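Local coordinates for conjugal transfer protein (Escherichia coli, PDB 5I97) that probably forms, as a VirB8-like inner-membrane protein, part of the type IV secretion channel used in plasmid conjugation, at residues 88-93 against 106-111. Sequence-based numbering, arbitrary orientation.
Sequences TRVKIN and IRFTTV
The guanidinium of Arg89 lies with one face over Val111, whose CB sits beneath its centre, 3.6 Å from the plane. Val111 CG1 comes within 3.4 Å of Arg89 NH1. The two side chains run side by side; Asp120 makes a long, weak ion pair with this arginine. On the other face of the sheet, Val90 CG1 approaches Phe108 CD2 obliquely at 4.2 Å. The carbonyl of Ile106 lies at the edge of the Phe108 ring, in its plane, and Trp126 stacks with the ring. Ile92 CD1 touches both Ile106 CG2, at 4.0 Å, and Phe108 CB. With Asn93 CG anti to its own carbonyl carbon (chi1 -58°), OD1 accepts a hydrogen bond from Thr109 OG1 on a lone pair, 2.9 Å away. An alanine here would probably leave the Thr109 hydroxyl without this acceptor and less fixed in its rotation. Asn93 N bonds Arg107 O at 2.7 Å. Paired bonds join Arg89 with Val111 and Lys91 with Thr109. These backbone bonds fix the register of a VirB8-domain hairpin. Its side chains split between a mainly apolar face toward helix 27-42, where Thr110 OG1 bonds Trp126 NE1, and a mixed, more polar face.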
loop_
_atom_site.group_PDB
_atom_site.type_symbol
_atom_site.label_atom_id
_atom_site.label_comp_id
_atom_site.label_asym_id
_atom_site.label_seq_id
_atom_site.Cartn_x
_atom_site.Cartn_y
_atom_site.Cartn_z
ATOM N N THR A 88 -7.660 -7.721 -0.379
ATOM C CA THR A 88 -8.502 -6.879 -1.226
ATOM C C THR A 88 -8.683 -5.482 -0.647
ATOM O O THR A 88 -9.134 -5.334 0.482
ATOM C CB THR A 88 -9.883 -7.497 -1.463
ATOM O OG1 THR A 88 -9.751 -8.644 -2.311
ATOM C CG2 THR A 88 -10.783 -6.498 -2.172
ATOM N N ARG A 89 -8.267 -4.469 -1.407
ATOM C CA ARG A 89 -8.405 -3.085 -0.973
ATOM C C ARG A 89 -9.575 -2.390 -1.677
ATOM O O ARG A 89 -9.952 -2.750 -2.800
ATOM C CB ARG A 89 -7.097 -2.306 -1.180
ATOM C CG ARG A 89 -6.811 -1.848 -2.608
ATOM C CD ARG A 89 -5.462 -1.127 -2.653
ATOM N NE ARG A 89 -5.041 -0.779 -4.006
ATOM C CZ ARG A 89 -4.328 -1.565 -4.801
ATOM N NH1 ARG A 89 -3.933 -2.761 -4.378
ATOM N NH2 ARG A 89 -4.002 -1.148 -6.019
ATOM N N VAL A 90 -10.135 -1.393 -1.000
ATOM C CA VAL A 90 -11.278 -0.635 -1.499
ATOM C C VAL A 90 -10.939 0.804 -1.860
ATOM O O VAL A 90 -10.211 1.474 -1.148
ATOM C CB VAL A 90 -12.428 -0.590 -0.442
ATOM C CG1 VAL A 90 -13.523 0.408 -0.848
ATOM C CG2 VAL A 90 -12.999 -1.974 -0.185
ATOM N N LYS A 91 -11.465 1.246 -2.995
ATOM C CA LYS A 91 -11.445 2.643 -3.411
ATOM C C LYS A 91 -12.871 3.168 -3.554
ATOM O O LYS A 91 -13.627 2.675 -4.384
ATOM C CB LYS A 91 -10.693 2.801 -4.738
ATOM C CG LYS A 91 -10.448 4.237 -5.154
ATOM C CD LYS A 91 -9.804 5.065 -4.061
ATOM C CE LYS A 91 -9.315 6.378 -4.635
ATOM N NZ LYS A 91 -10.436 7.074 -5.317
ATOM N N ILE A 92 -13.249 4.135 -2.725
ATOM C CA ILE A 92 -14.552 4.782 -2.865
ATOM C C ILE A 92 -14.516 5.771 -4.026
ATOM O O ILE A 92 -13.666 6.653 -4.057
ATOM C CB ILE A 92 -14.964 5.521 -1.573
ATOM C CG1 ILE A 92 -14.951 4.566 -0.376
ATOM C CG2 ILE A 92 -16.340 6.151 -1.728
ATOM C CD1 ILE A 92 -15.989 3.473 -0.437
ATOM N N ASN A 93 -15.449 5.648 -4.961
ATOM C CA ASN A 93 -15.453 6.520 -6.134
ATOM C C ASN A 93 -16.469 7.668 -6.040
ATOM O O ASN A 93 -16.198 8.783 -6.480
ATOM C CB ASN A 93 -15.720 5.704 -7.398
ATOM C CG ASN A 93 -14.692 4.593 -7.610
ATOM O OD1 ASN A 93 -15.049 3.434 -7.823
ATOM N ND2 ASN A 93 -13.414 4.941 -7.530
ATOM N N ILE A 106 -23.326 4.013 -3.036
ATOM C CA ILE A 106 -21.883 4.151 -3.025
ATOM C C ILE A 106 -21.231 3.345 -4.150
ATOM O O ILE A 106 -21.379 2.126 -4.226
ATOM C CB ILE A 106 -21.311 3.731 -1.663
ATOM C CG1 ILE A 106 -21.822 4.693 -0.588
ATOM C CG2 ILE A 106 -19.794 3.695 -1.695
ATOM C CD1 ILE A 106 -21.184 4.518 0.764
ATOM N N ARG A 107 -20.494 4.034 -5.011
ATOM C CA ARG A 107 -19.763 3.368 -6.075
ATOM C C ARG A 107 -18.312 3.207 -5.686
ATOM O O ARG A 107 -17.639 4.177 -5.334
ATOM C CB ARG A 107 -19.895 4.150 -7.373
ATOM C CG ARG A 107 -21.289 4.080 -7.930
ATOM C CD ARG A 107 -21.396 4.727 -9.286
ATOM N NE ARG A 107 -22.690 4.437 -9.901
ATOM C CZ ARG A 107 -23.845 4.986 -9.537
ATOM N NH1 ARG A 107 -23.895 5.845 -8.529
ATOM N NH2 ARG A 107 -24.959 4.650 -10.174
ATOM N N PHE A 108 -17.827 1.973 -5.766
ATOM C CA PHE A 108 -16.491 1.696 -5.290
ATOM C C PHE A 108 -15.757 0.651 -6.119
ATOM O O PHE A 108 -16.349 -0.127 -6.865
ATOM C CB PHE A 108 -16.554 1.270 -3.809
ATOM C CG PHE A 108 -17.265 -0.035 -3.561
ATOM C CD1 PHE A 108 -18.646 -0.105 -3.575
ATOM C CD2 PHE A 108 -16.555 -1.181 -3.241
ATOM C CE1 PHE A 108 -19.292 -1.293 -3.336
ATOM C CE2 PHE A 108 -17.209 -2.366 -2.980
ATOM C CZ PHE A 108 -18.571 -2.424 -3.034
ATOM N N THR A 109 -14.446 0.644 -5.954
ATOM C CA THR A 109 -13.574 -0.223 -6.708
ATOM C C THR A 109 -12.753 -1.084 -5.773
ATOM O O THR A 109 -12.203 -0.595 -4.791
ATOM C CB THR A 109 -12.644 0.585 -7.615
ATOM O OG1 THR A 109 -13.429 1.215 -8.628
ATOM C CG2 THR A 109 -11.615 -0.321 -8.287
ATOM N N THR A 110 -12.694 -2.372 -6.075
ATOM C CA THR A 110 -11.843 -3.283 -5.327
ATOM C C THR A 110 -10.659 -3.730 -6.179
ATOM O O THR A 110 -10.792 -3.977 -7.375
ATOM C CB THR A 110 -12.622 -4.516 -4.827
ATOM O OG1 THR A 110 -13.307 -5.132 -5.919
ATOM C CG2 THR A 110 -13.639 -4.098 -3.785
ATOM N N VAL A 111 -9.497 -3.807 -5.546
ATOM C CA VAL A 111 -8.307 -4.358 -6.181
ATOM C C VAL A 111 -7.826 -5.543 -5.357
ATOM O O VAL A 111 -7.360 -5.383 -4.232
ATOM C CB VAL A 111 -7.173 -3.323 -6.302
ATOM C CG1 VAL A 111 -5.912 -3.981 -6.849
ATOM C CG2 VAL A 111 -7.595 -2.168 -7.193
#